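PDB 5MQR: beta-L-arabinobiosidase from Bacteroides thetaiotaomicron, which is a multidomain glycoside hydrolase linked to plant pectin breakdown, probably cleaving arabinofuranosyl linkages. Local coordinates for residues 539-544 and 555-560; 470-475 and 610-615; 462-467 and 563-568; 510-515 and 543-548. All coordinates share one frame; numbering follows the deposited sequence.

Contact 1: residues 539-544 and 555-560; sequences ADRNIQ and RMFYAP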
loop_
_atom_site.group_PDB
_atom_site.type_symbol
_atom_site.label_atom_id
_atom_site.label_comp_id
_atom_site.label_asym_id
_atom_site.label_seq_id
_atom_site.Cartn_x
_atom_site.Cartn_y
_atom_site.Cartn_z
ATOM N N ALA A 539 13.721 17.899 -12.777
ATOM C CA ALA A 539 14.946 17.831 -13.604
ATOM C C ALA A 539 15.296 19.176 -14.246
ATOM O O ALA A 539 16.450 19.571 -14.239
ATOM C CB ALA A 539 14.838 16.727 -14.682
ATOM N N ASP A 540 14.305 19.890 -14.774
ATOM C CA ASP A 540 14.540 21.245 -15.292
ATOM C C ASP A 540 14.450 22.318 -14.205
ATOM O O ASP A 540 14.756 23.484 -14.464
ATOM C CB ASP A 540 13.543 21.603 -16.410
ATOM C CG ASP A 540 13.609 20.645 -17.600
ATOM O OD1 ASP A 540 14.617 19.912 -17.751
ATOM O OD2 ASP A 540 12.633 20.635 -18.391
ATOM N N ARG A 541 13.947 21.934 -13.030
ATOM C CA ARG A 541 13.900 22.800 -11.848
ATOM C C ARG A 541 13.031 24.036 -12.091
ATOM O O ARG A 541 13.422 25.136 -11.707
ATOM C CB ARG A 541 15.345 23.180 -11.399
ATOM C CG ARG A 541 15.511 23.708 -9.963
ATOM C CD ARG A 541 16.978 23.687 -9.505
ATOM N NE ARG A 541 17.831 24.428 -10.431
ATOM C CZ ARG A 541 18.035 25.747 -10.425
ATOM N NH1 ARG A 541 17.486 26.547 -9.510
ATOM N NH2 ARG A 541 18.807 26.277 -11.363
ATOM N N ASN A 542 11.883 23.870 -12.754
ATOM C CA ASN A 542 10.986 24.995 -13.016
ATOM C C ASN A 542 9.505 24.697 -12.930
ATOM O O ASN A 542 9.093 23.555 -12.985
ATOM C CB ASN A 542 11.301 25.680 -14.330
ATOM C CG ASN A 542 11.176 24.773 -15.523
ATOM O OD1 ASN A 542 10.335 23.892 -15.587
ATOM N ND2 ASN A 542 12.013 25.012 -16.495
ATOM N N ILE A 543 8.747 25.773 -12.774
ATOM C CA ILE A 543 7.315 25.764 -12.644
ATOM C C ILE A 543 6.750 26.783 -13.660
ATOM O O ILE A 543 7.238 27.915 -13.749
ATOM C CB ILE A 543 6.875 26.057 -11.178
ATOM C CG1 ILE A 543 5.352 26.235 -11.067
ATOM C CG2 ILE A 543 7.619 27.254 -10.590
ATOM C CD1 ILE A 543 4.782 26.116 -9.648
ATOM N N GLN A 544 5.754 26.348 -14.429
ATOM C CA GLN A 544 4.965 27.195 -15.309
ATOM C C GLN A 544 3.532 27.193 -14.818
ATOM O O GLN A 544 2.994 26.133 -14.483
ATOM C CB GLN A 544 4.979 26.651 -16.714
ATOM C CG GLN A 544 6.334 26.759 -17.358
ATOM C CD GLN A 544 6.393 26.022 -18.671
ATOM O OE1 GLN A 544 6.277 26.638 -19.743
ATOM N NE2 GLN A 544 6.555 24.691 -18.601
ATOM N N ARG A 555 9.128 30.367 -13.568
ATOM C CA ARG A 555 10.232 30.604 -12.644
ATOM C C ARG A 555 10.952 29.326 -12.346
ATOM O O ARG A 555 10.398 28.260 -12.460
ATOM C CB ARG A 555 9.723 31.202 -11.319
ATOM C CG ARG A 555 9.546 32.713 -11.277
ATOM C CD ARG A 555 10.830 33.459 -11.629
ATOM N NE ARG A 555 10.689 34.908 -11.544
ATOM C CZ ARG A 555 10.124 35.696 -12.471
ATOM N NH1 ARG A 555 9.590 35.191 -13.579
ATOM N NH2 ARG A 555 10.073 37.015 -12.269
HETATM N N MSE A 556 12.180 29.448 -11.896
HETATM C CA MSE A 556 12.904 28.316 -11.355
HETATM C C MSE A 556 12.288 28.009 -9.997
HETATM O O MSE A 556 11.679 28.864 -9.356
HETATM C CB MSE A 556 14.399 28.637 -11.252
HETATM C CG MSE A 556 15.041 29.163 -12.543
HETATM SE SE MSE A 556 14.898 27.858 -13.995
HETATM C CE MSE A 556 16.037 26.419 -13.346
ATOM N N PHE A 557 12.408 26.769 -9.561
ATOM C CA PHE A 557 12.125 26.441 -8.176
ATOM C C PHE A 557 12.989 27.327 -7.259
ATOM O O PHE A 557 14.172 27.535 -7.542
ATOM C CB PHE A 557 12.518 25.003 -7.850
ATOM C CG PHE A 557 11.666 23.934 -8.477
ATOM C CD1 PHE A 557 10.488 24.213 -9.195
ATOM C CD2 PHE A 557 12.050 22.594 -8.311
ATOM C CE1 PHE A 557 9.737 23.189 -9.745
ATOM C CE2 PHE A 557 11.289 21.569 -8.853
ATOM C CZ PHE A 557 10.133 21.866 -9.576
ATOM N N TYR A 558 12.410 27.826 -6.162
ATOM C CA TYR A 558 13.220 28.518 -5.172
ATOM C C TYR A 558 13.974 27.561 -4.233
ATOM O O TYR A 558 14.922 27.983 -3.593
ATOM C CB TYR A 558 12.432 29.602 -4.429
ATOM C CG TYR A 558 11.449 29.188 -3.360
ATOM C CD1 TYR A 558 11.864 28.980 -2.041
ATOM C CD2 TYR A 558 10.090 29.115 -3.634
ATOM C CE1 TYR A 558 10.961 28.671 -1.050
ATOM C CE2 TYR A 558 9.173 28.813 -2.645
ATOM C CZ TYR A 558 9.614 28.596 -1.358
ATOM O OH TYR A 558 8.699 28.316 -0.384
ATOM N N ALA A 559 13.576 26.279 -4.221
ATOM C CA ALA A 559 14.319 25.217 -3.560
ATOM C C ALA A 559 14.262 23.964 -4.415
ATOM O O ALA A 559 13.201 23.610 -4.910
ATOM C CB ALA A 559 13.737 24.920 -2.177
ATOM N N PRO A 560 15.399 23.274 -4.579
ATOM C CA PRO A 560 15.383 22.050 -5.349
ATOM C C PRO A 560 14.803 20.874 -4.553
ATOM O O PRO A 560 14.930 20.818 -3.329
ATOM C CB PRO A 560 16.864 21.848 -5.681
ATOM C CG PRO A 560 17.584 22.461 -4.536
ATOM C CD PRO A 560 16.771 23.663 -4.196
HETATM O O HOH W 1 16.291 25.990 -6.998
#
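Ile-543 and Arg-555 form an antiparallel hydrogen-bonded pair: Ile-543 N donates to Arg-555 O at 3.0 Å, and Arg-555 N returns a bond of 3.1 Å to Ile-543 O. Beyond it, Phe-557 N reaches Arg-541 O at 2.9 Å.

The aromatic ring adds a second kind of contact. With CG anti to its own carbonyl carbon (chi1 -70°), the Phe-557 ring turns back over residues 541-543, and one face covers the peptide linking Arg-541 to Asn-542. Arg-541 CA makes a CH-pi contact over that face, 4.1 Å from the ring centroid. A serine here would probably uncover this peptide and open a gap beside Ile-543 and Leu-536.

The Arg-541 guanidinium is met from two directions. CE of Met-556, a selenomethionine, lies over one face, 3.4 Å from Arg-541 NH2. A water in the guanidinium plane takes a hydrogen bond from Arg-541 NH1 and gives one to Phe-557 O.

The backbone bonds and the Phe-557 ring close the open end of the beta hairpin 542-547/550-556. Alongside, Arg-541 and Asn-542 both face Ser-537 in a G1 beta bulge, where the chain turns in from strand 530-537.

Contact 2: residues 470-475 and 610-615; sequences ELKVSF and SSTDKD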
loop_
_atom_site.group_PDB
_atom_site.type_symbol
_atom_site.label_atom_id
_atom_site.label_comp_id
_atom_site.label_asym_id
_atom_site.label_seq_id
_atom_site.Cartn_x
_atom_site.Cartn_y
_atom_site.Cartn_z
ATOM N N GLU A 470 8.047 14.864 -12.889
ATOM C CA GLU A 470 7.237 15.716 -13.761
ATOM C C GLU A 470 5.801 15.679 -13.228
ATOM O O GLU A 470 5.232 14.592 -13.023
ATOM C CB GLU A 470 7.275 15.213 -15.198
ATOM C CG GLU A 470 8.672 15.142 -15.808
ATOM C CD GLU A 470 9.267 16.524 -16.089
ATOM O OE1 GLU A 470 8.605 17.347 -16.776
ATOM O OE2 GLU A 470 10.401 16.792 -15.616
ATOM N N LEU A 471 5.239 16.862 -12.977
ATOM C CA LEU A 471 3.935 16.982 -12.352
ATOM C C LEU A 471 3.094 18.070 -12.993
ATOM O O LEU A 471 3.572 19.202 -13.186
ATOM C CB LEU A 471 4.118 17.278 -10.864
ATOM C CG LEU A 471 2.895 17.422 -9.974
ATOM C CD1 LEU A 471 2.100 16.133 -9.924
ATOM C CD2 LEU A 471 3.324 17.801 -8.572
ATOM N N LYS A 472 1.845 17.732 -13.315
ATOM C CA LYS A 472 0.816 18.738 -13.599
ATOM C C LYS A 472 -0.205 18.696 -12.499
ATOM O O LYS A 472 -0.580 17.640 -12.064
ATOM C CB LYS A 472 0.113 18.548 -14.947
ATOM C CG LYS A 472 1.074 18.344 -16.100
ATOM C CD LYS A 472 0.489 18.792 -17.451
ATOM C CE LYS A 472 1.504 18.658 -18.593
ATOM N NZ LYS A 472 1.534 17.247 -19.088
ATOM N N VAL A 473 -0.611 19.875 -12.054
ATOM C CA VAL A 473 -1.585 20.082 -10.998
ATOM C C VAL A 473 -2.583 21.079 -11.539
ATOM O O VAL A 473 -2.189 22.158 -11.943
ATOM C CB VAL A 473 -0.914 20.677 -9.740
ATOM C CG1 VAL A 473 -1.949 20.967 -8.648
ATOM C CG2 VAL A 473 0.149 19.715 -9.230
ATOM N N SER A 474 -3.862 20.741 -11.574
ATOM C CA SER A 474 -4.849 21.732 -11.938
ATOM C C SER A 474 -6.005 21.759 -10.965
ATOM O O SER A 474 -6.285 20.781 -10.278
ATOM C CB SER A 474 -5.341 21.520 -13.362
ATOM O OG SER A 474 -5.992 20.284 -13.444
ATOM N N PHE A 475 -6.645 22.913 -10.888
ATOM C CA PHE A 475 -7.764 23.110 -9.985
ATOM C C PHE A 475 -8.424 24.421 -10.313
ATOM O O PHE A 475 -7.802 25.297 -10.913
ATOM C CB PHE A 475 -7.326 23.081 -8.495
ATOM C CG PHE A 475 -6.223 24.053 -8.153
ATOM C CD1 PHE A 475 -6.524 25.351 -7.750
ATOM C CD2 PHE A 475 -4.888 23.672 -8.228
ATOM C CE1 PHE A 475 -5.522 26.247 -7.451
ATOM C CE2 PHE A 475 -3.878 24.578 -7.922
ATOM C CZ PHE A 475 -4.197 25.862 -7.539
ATOM N N SER A 610 -1.350 14.797 -12.333
ATOM C CA SER A 610 -0.837 13.730 -13.196
ATOM C C SER A 610 0.659 13.890 -13.347
ATOM O O SER A 610 1.228 14.972 -13.077
ATOM C CB SER A 610 -1.510 13.766 -14.571
ATOM O OG SER A 610 -1.200 14.973 -15.224
ATOM N N SER A 611 1.280 12.801 -13.777
ATOM C CA SER A 611 2.693 12.751 -14.034
ATOM C C SER A 611 2.993 12.033 -15.344
ATOM O O SER A 611 2.387 11.005 -15.646
ATOM C CB SER A 611 3.408 12.012 -12.902
ATOM O OG SER A 611 4.811 12.016 -13.157
ATOM N N THR A 612 3.951 12.575 -16.091
ATOM C CA THR A 612 4.503 11.907 -17.277
ATOM C C THR A 612 5.760 11.072 -16.955
ATOM O O THR A 612 6.436 10.635 -17.882
ATOM C CB THR A 612 4.818 12.919 -18.405
ATOM O OG1 THR A 612 5.630 13.971 -17.882
ATOM C CG2 THR A 612 3.515 13.501 -19.000
ATOM N N ASP A 613 6.068 10.845 -15.669
ATOM C CA ASP A 613 7.185 10.001 -15.290
ATOM C C ASP A 613 6.963 8.639 -15.955
ATOM O O ASP A 613 5.825 8.139 -16.016
ATOM C CB ASP A 613 7.296 9.787 -13.763
ATOM C CG ASP A 613 7.724 11.048 -12.985
ATOM O OD1 ASP A 613 8.041 12.085 -13.591
ATOM O OD2 ASP A 613 7.720 11.002 -11.731
ATOM N N LYS A 614 8.044 8.040 -16.431
ATOM C CA LYS A 614 7.969 6.763 -17.130
ATOM C C LYS A 614 7.286 5.652 -16.329
ATOM O O LYS A 614 6.543 4.866 -16.890
ATOM C CB LYS A 614 9.358 6.368 -17.633
ATOM C CG LYS A 614 9.734 7.219 -18.830
ATOM C CD LYS A 614 11.216 7.220 -19.160
ATOM C CE LYS A 614 11.464 8.176 -20.340
ATOM N NZ LYS A 614 12.829 7.979 -20.914
ATOM N N ASP A 615 7.478 5.642 -15.017
ATOM C CA ASP A 615 6.820 4.679 -14.147
ATOM C C ASP A 615 5.670 5.251 -13.320
ATOM O O ASP A 615 5.274 4.652 -12.305
ATOM C CB ASP A 615 7.851 3.962 -13.254
ATOM C CG ASP A 615 8.506 4.860 -12.229
ATOM O OD1 ASP A 615 8.356 6.094 -12.274
ATOM O OD2 ASP A 615 9.231 4.288 -11.372
HETATM O O HOH W 2 1.056 14.863 -16.678
#
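Lys-472 and Ser-610 are an antiparallel hydrogen-bonded pair, the last rung between strands 470-479 and 600-610, and an ST turn takes over where the ladder stops. Lys-472 N donates to Ser-610 O at 2.8 Å, and Ser-610 N answers with a bond of 3.0 Å to Lys-472 O.

Past this rung side chains do the work of the backbone. A chi1 of -178° swings Ser-611 OG to the side away from its own N, where it gives a short 2.6 Å bond to Glu-470 O, arriving in the carbonyl plane. Asp-613 OD1 then accepts from Glu-470 N at 2.9 Å, on its syn side and somewhat out of the carboxylate plane. Both polar backbone atoms of Glu-470 are thereby gripped by side chains of the loop. Thr-612 OG1 rests against Glu-470 CB, 3.4 Å away.

The next shell fixes these groups. Asp-613 N donates to Ser-611 OG, the bond that defines the ST turn, while Asp-613 OD2 receives Lys-469 N, so that the carboxylate spans two successive amides. These two N-H groups are likely to favour its charged form. The Glu-470 carboxylate bends elsewhere, and its OE2 bonds Ser-537 OG. Farther along, Lys-614 forms salt bridges with Glu-652 and Glu-656 of helix 647-657, tying the loop to the helical part that follows.

On the face carrying Lys-472 and Ser-610, a water lies 2.7 Å from Ser-610 OG and is held only weakly by Lys-472 NZ.

Contact 3: residues 462-467 and 563-568; sequences ERKIPA and TIERIV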
loop_
_atom_site.group_PDB
_atom_site.type_symbol
_atom_site.label_atom_id
_atom_site.label_comp_id
_atom_site.label_asym_id
_atom_site.label_seq_id
_atom_site.Cartn_x
_atom_site.Cartn_y
_atom_site.Cartn_z
ATOM N N GLU A 462 -3.958 19.639 2.606
ATOM C CA GLU A 462 -2.832 19.062 1.872
ATOM C C GLU A 462 -3.364 17.866 1.081
ATOM O O GLU A 462 -4.030 16.994 1.645
ATOM C CB GLU A 462 -1.690 18.519 2.759
ATOM C CG GLU A 462 -1.211 19.349 3.930
ATOM C CD GLU A 462 0.235 19.059 4.402
ATOM O OE1 GLU A 462 0.840 18.041 4.031
ATOM O OE2 GLU A 462 0.807 19.915 5.146
ATOM N N ARG A 463 -3.046 17.813 -0.210
ATOM C CA ARG A 463 -3.337 16.631 -1.036
ATOM C C ARG A 463 -2.034 15.873 -1.278
ATOM O O ARG A 463 -1.156 16.337 -2.018
ATOM C CB ARG A 463 -3.997 17.027 -2.368
ATOM C CG ARG A 463 -4.429 15.877 -3.245
ATOM C CD ARG A 463 -5.437 14.981 -2.558
ATOM N NE ARG A 463 -6.214 14.104 -3.438
ATOM C CZ ARG A 463 -5.878 12.865 -3.807
ATOM N NH1 ARG A 463 -4.729 12.304 -3.436
ATOM N NH2 ARG A 463 -6.711 12.164 -4.562
ATOM N N LYS A 464 -1.891 14.731 -0.618
ATOM C CA LYS A 464 -0.764 13.857 -0.890
ATOM C C LYS A 464 -0.990 13.080 -2.208
ATOM O O LYS A 464 -2.078 12.582 -2.463
ATOM C CB LYS A 464 -0.544 12.910 0.278
ATOM C CG LYS A 464 0.847 12.332 0.304
ATOM C CD LYS A 464 1.238 11.864 1.704
ATOM C CE LYS A 464 2.706 11.542 1.697
ATOM N NZ LYS A 464 3.114 10.946 2.981
ATOM N N ILE A 465 0.031 13.031 -3.051
ATOM C CA ILE A 465 -0.036 12.358 -4.358
ATOM C C ILE A 465 1.206 11.486 -4.522
ATOM O O ILE A 465 2.157 11.636 -3.749
ATOM C CB ILE A 465 -0.107 13.371 -5.506
ATOM C CG1 ILE A 465 1.075 14.330 -5.446
ATOM C CG2 ILE A 465 -1.427 14.119 -5.457
ATOM C CD1 ILE A 465 1.322 15.053 -6.734
ATOM N N PRO A 466 1.213 10.579 -5.526
ATOM C CA PRO A 466 2.437 9.812 -5.794
ATOM C C PRO A 466 3.613 10.740 -6.100
ATOM O O PRO A 466 3.467 11.682 -6.879
ATOM C CB PRO A 466 2.082 8.962 -7.032
ATOM C CG PRO A 466 0.600 8.936 -7.075
ATOM C CD PRO A 466 0.142 10.254 -6.486
ATOM N N ALA A 467 4.733 10.469 -5.440
ATOM C CA ALA A 467 5.967 11.227 -5.585
ATOM C C ALA A 467 6.323 11.317 -7.059
ATOM O O ALA A 467 6.450 10.280 -7.713
ATOM C CB ALA A 467 7.085 10.534 -4.802
ATOM N N THR A 563 11.533 14.903 -5.876
ATOM C CA THR A 563 10.163 14.654 -6.293
ATOM C C THR A 563 9.239 15.491 -5.455
ATOM O O THR A 563 9.617 15.947 -4.373
ATOM C CB THR A 563 9.735 13.201 -6.067
ATOM O OG1 THR A 563 9.925 12.856 -4.695
ATOM C CG2 THR A 563 10.531 12.256 -6.940
ATOM N N ILE A 564 8.033 15.675 -5.986
ATOM C CA ILE A 564 6.975 16.404 -5.329
ATOM C C ILE A 564 5.900 15.413 -4.940
ATOM O O ILE A 564 5.428 14.645 -5.786
ATOM C CB ILE A 564 6.378 17.433 -6.290
ATOM C CG1 ILE A 564 7.463 18.429 -6.705
ATOM C CG2 ILE A 564 5.160 18.125 -5.663
ATOM C CD1 ILE A 564 7.389 18.783 -8.176
ATOM N N GLU A 565 5.512 15.432 -3.676
ATOM C CA GLU A 565 4.495 14.503 -3.183
ATOM C C GLU A 565 3.235 15.156 -2.581
ATOM O O GLU A 565 2.291 14.433 -2.242
ATOM C CB GLU A 565 5.106 13.561 -2.143
ATOM C CG GLU A 565 5.785 14.266 -0.972
ATOM C CD GLU A 565 5.691 13.478 0.316
ATOM O OE1 GLU A 565 5.987 12.261 0.259
ATOM O OE2 GLU A 565 5.362 14.080 1.375
ATOM N N ARG A 566 3.231 16.480 -2.412
ATOM C CA ARG A 566 2.125 17.183 -1.766
ATOM C C ARG A 566 1.876 18.547 -2.345
ATOM O O ARG A 566 2.825 19.270 -2.643
ATOM C CB ARG A 566 2.408 17.393 -0.294
ATOM C CG ARG A 566 2.061 16.208 0.548
ATOM C CD ARG A 566 2.436 16.507 1.970
ATOM N NE ARG A 566 3.868 16.404 2.188
ATOM C CZ ARG A 566 4.516 16.884 3.249
ATOM N NH1 ARG A 566 3.878 17.575 4.196
ATOM N NH2 ARG A 566 5.816 16.671 3.351
ATOM N N ILE A 567 0.592 18.884 -2.448
ATOM C CA ILE A 567 0.142 20.239 -2.699
ATOM C C ILE A 567 -0.607 20.695 -1.444
ATOM O O ILE A 567 -1.471 19.985 -0.951
ATOM C CB ILE A 567 -0.749 20.349 -3.966
ATOM C CG1 ILE A 567 -0.028 19.772 -5.191
ATOM C CG2 ILE A 567 -1.079 21.798 -4.284
ATOM C CD1 ILE A 567 -0.414 18.347 -5.454
ATOM N N VAL A 568 -0.243 21.881 -0.944
ATOM C CA VAL A 568 -0.713 22.441 0.324
ATOM C C VAL A 568 -1.400 23.768 0.023
ATOM O O VAL A 568 -0.865 24.598 -0.728
ATOM C CB VAL A 568 0.467 22.687 1.307
ATOM C CG1 VAL A 568 0.018 23.429 2.568
ATOM C CG2 VAL A 568 1.133 21.371 1.694
HETATM O O HOH W 3 6.075 10.545 2.217
#
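Glu-462 begins the pairing with a salt bridge: its OE1, through the syn lone pair, takes an almost perfectly straight bond (178°) of 3.1 Å from Arg-566 NH1, in the guanidinium plane. Its chain lies side by side with Val-568, whose CG2 comes to 3.7 Å from Glu-462 CD.

Arg-463 is paired through its backbone, its N donating to Ile-567 O at 2.8 Å and its O accepting from Ile-567 N. Its side chain leaves the contact, forming a salt bridge with Asp-417.

Lys-464 runs extended beside Glu-565. Its NZ stops 4.2 Å from Glu-565 OE1, beyond a salt bridge, and a water spans that gap; NZ itself is held by Ser-46 OG, Pro-47 O and Ile-409 O.

Ile-465 N bonds Glu-565 O at 2.8 Å, and on the opposite face its CD1 meets Ile-567 CD1 at 3.9 Å. Glu-565 and Arg-566 both face Leu-492, a classic beta bulge on the other side of strand 564-570. Ala-467 CB ends the run against Thr-563 OG1.

Arg-566 NE also donates to Glu-565 OE2 at 2.9 Å, from the anti side; that oxygen has a further partner in Ser-46 OG. A methionine in place of Arg-566 would probably leave the Glu-462 carboxylate with no more than its long, weak ion pair to Lys-460, and take from Glu-565 OE2 its guanidinium partner. A guanidinium shared by two buried carboxylates, with the Lys-464 ammonium close by, is likely to favour their charged forms.

Contact 4: residues 510-515 and 543-548; sequences FRMKGG and IQVYVD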
loop_
_atom_site.group_PDB
_atom_site.type_symbol
_atom_site.label_atom_id
_atom_site.label_comp_id
_atom_site.label_asym_id
_atom_site.label_seq_id
_atom_site.Cartn_x
_atom_site.Cartn_y
_atom_site.Cartn_z
ATOM N N PHE A 510 -1.954 37.801 -7.666
ATOM C CA PHE A 510 -1.663 36.376 -7.705
ATOM C C PHE A 510 -0.212 36.318 -8.131
ATOM O O PHE A 510 0.127 36.766 -9.235
ATOM C CB PHE A 510 -2.602 35.688 -8.709
ATOM C CG PHE A 510 -2.487 34.181 -8.768
ATOM C CD1 PHE A 510 -2.266 33.409 -7.630
ATOM C CD2 PHE A 510 -2.643 33.528 -9.988
ATOM C CE1 PHE A 510 -2.186 32.015 -7.715
ATOM C CE2 PHE A 510 -2.545 32.139 -10.080
ATOM C CZ PHE A 510 -2.331 31.380 -8.935
ATOM N N ARG A 511 0.663 35.840 -7.251
ATOM C CA ARG A 511 2.109 35.878 -7.524
ATOM C C ARG A 511 2.821 34.581 -7.196
ATOM O O ARG A 511 2.313 33.756 -6.433
ATOM C CB ARG A 511 2.767 37.019 -6.762
ATOM C CG ARG A 511 2.705 36.890 -5.241
ATOM C CD ARG A 511 3.369 38.090 -4.542
ATOM N NE ARG A 511 3.590 37.822 -3.108
ATOM C CZ ARG A 511 4.340 38.562 -2.287
ATOM N NH1 ARG A 511 4.979 39.657 -2.721
ATOM N NH2 ARG A 511 4.451 38.204 -1.013
HETATM N N MSE A 512 4.002 34.420 -7.783
HETATM C CA MSE A 512 4.827 33.230 -7.600
HETATM C C MSE A 512 6.160 33.593 -6.975
HETATM O O MSE A 512 6.810 34.552 -7.420
HETATM C CB MSE A 512 5.042 32.615 -8.972
HETATM C CG MSE A 512 6.096 31.520 -8.888
HETATM SE SE MSE A 512 5.869 30.306 -10.438
HETATM C CE MSE A 512 6.087 31.624 -11.831
ATOM N N LYS A 513 6.602 32.813 -5.983
ATOM C CA LYS A 513 7.890 33.065 -5.351
ATOM C C LYS A 513 8.998 32.447 -6.202
ATOM O O LYS A 513 8.993 31.236 -6.413
ATOM C CB LYS A 513 7.902 32.480 -3.944
ATOM C CG LYS A 513 9.167 32.763 -3.141
ATOM C CD LYS A 513 9.003 32.379 -1.671
ATOM C CE LYS A 513 10.237 32.694 -0.840
ATOM N NZ LYS A 513 10.621 34.126 -0.919
ATOM N N GLY A 514 9.935 33.272 -6.680
ATOM C CA GLY A 514 11.104 32.802 -7.426
ATOM C C GLY A 514 12.437 32.675 -6.672
ATOM O O GLY A 514 13.403 32.136 -7.204
ATOM N N GLY A 515 12.478 33.128 -5.429
ATOM C CA GLY A 515 13.702 33.230 -4.631
ATOM C C GLY A 515 13.409 34.331 -3.625
ATOM O O GLY A 515 12.340 34.315 -2.986
ATOM N N ILE A 543 8.747 25.773 -12.774
ATOM C CA ILE A 543 7.315 25.764 -12.644
ATOM C C ILE A 543 6.750 26.783 -13.660
ATOM O O ILE A 543 7.238 27.915 -13.749
ATOM C CB ILE A 543 6.875 26.057 -11.178
ATOM C CG1 ILE A 543 5.352 26.235 -11.067
ATOM C CG2 ILE A 543 7.619 27.254 -10.590
ATOM C CD1 ILE A 543 4.782 26.116 -9.648
ATOM N N GLN A 544 5.754 26.348 -14.429
ATOM C CA GLN A 544 4.965 27.195 -15.309
ATOM C C GLN A 544 3.532 27.193 -14.818
ATOM O O GLN A 544 2.994 26.133 -14.483
ATOM C CB GLN A 544 4.979 26.651 -16.714
ATOM C CG GLN A 544 6.334 26.759 -17.358
ATOM C CD GLN A 544 6.393 26.022 -18.671
ATOM O OE1 GLN A 544 6.277 26.638 -19.743
ATOM N NE2 GLN A 544 6.555 24.691 -18.601
ATOM N N VAL A 545 2.917 28.363 -14.773
ATOM C CA VAL A 545 1.577 28.501 -14.236
ATOM C C VAL A 545 0.680 29.053 -15.335
ATOM O O VAL A 545 1.053 29.990 -16.054
ATOM C CB VAL A 545 1.557 29.387 -12.979
ATOM C CG1 VAL A 545 0.143 29.694 -12.539
ATOM C CG2 VAL A 545 2.288 28.671 -11.853
ATOM N N TYR A 546 -0.479 28.427 -15.485
ATOM C CA TYR A 546 -1.463 28.863 -16.453
ATOM C C TYR A 546 -2.727 29.239 -15.702
ATOM O O TYR A 546 -3.116 28.578 -14.736
ATOM C CB TYR A 546 -1.771 27.751 -17.456
ATOM C CG TYR A 546 -0.581 27.296 -18.295
ATOM C CD1 TYR A 546 0.341 26.368 -17.808
ATOM C CD2 TYR A 546 -0.391 27.792 -19.588
ATOM C CE1 TYR A 546 1.427 25.958 -18.588
ATOM C CE2 TYR A 546 0.672 27.379 -20.375
ATOM C CZ TYR A 546 1.581 26.477 -19.870
ATOM O OH TYR A 546 2.629 26.111 -20.671
ATOM N N VAL A 547 -3.364 30.309 -16.158
ATOM C CA VAL A 547 -4.670 30.675 -15.676
ATOM C C VAL A 547 -5.597 30.796 -16.872
ATOM O O VAL A 547 -5.300 31.537 -17.844
ATOM C CB VAL A 547 -4.626 31.983 -14.878
ATOM C CG1 VAL A 547 -6.047 32.476 -14.576
ATOM C CG2 VAL A 547 -3.822 31.772 -13.595
ATOM N N ASP A 548 -6.717 30.068 -16.794
ATOM C CA ASP A 548 -7.727 30.051 -17.871
ATOM C C ASP A 548 -7.077 29.764 -19.226
ATOM O O ASP A 548 -7.402 30.381 -20.222
ATOM C CB ASP A 548 -8.525 31.374 -17.908
ATOM C CG ASP A 548 -9.298 31.645 -16.607
ATOM O OD1 ASP A 548 -9.644 30.679 -15.899
ATOM O OD2 ASP A 548 -9.592 32.833 -16.311
#
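Met-512, a selenomethionine, sets its selenium against Ile-543: SE lies 3.5 Å from Ile-543 CG2, the two chains sliding past each other in opposite directions. The same SE touches Val-545 CG2 at 4.2 Å, so it spans two inward-pointing residues of strand 542-547. The first two torsions of Met-512 are both near trans (chi1 170°), which sends the chain straight across the interface before a bend at the last torsion; CE then packs on the aliphatic part of Arg-555, in the neighbouring strand of the facing sheet.

Phe-510, two residues earlier and on the same face of its strand, meets the other end of the row. Its ring presents an edge: CE2 comes to 3.8 Å from Val-547 CG2, which lies near the ring plane. Val-545 CG1 approaches the same CE2 obliquely at 4.4 Å. Leu-502, Leu-504 and Met-521 of the flanking strands pack round Phe-510.

Val-545 thus sits between the two larger groups, giving one methyl to each, and also touches Leu-502 and Met-521. Within the facing sheet, Val-547 is flanked by Val-552 and Tyr-530, and Ile-543 by Leu-536.

Strands 510-513 and 543-547 run antiparallel, 173° between their directions, with axes 9.8 Å apart. That spacing, bridged between these segments by apolar side chains without a hydrogen bond, is typical of the two facing sheets of a beta sandwich, here the carbohydrate-binding-module-like domain.

Overall arrangement
All four contacts belong to one beta sandwich. Contacts 1 and 2 lie in one sheet, contact 3 in the other, and contact 4 spans the two. Contacts 3 and 4 are buried, yet chemically opposite: contact 3 joins neighbouring strands by backbone bonds and a charge network, contact 4 is wholly apolar. Contact 2 is a surface contact and contact 1 only partly buried; in both, backbone pairing gives way to loops. Waters bridge polar groups in contacts 1, 2 and 3, though weakly on one side in contact 2. Contacts 1 and 4 share Ile-543 and strand 542-547. Contacts 2 and 3 meet across the core, Leu-471 packing on Ile-465 and Ile-564.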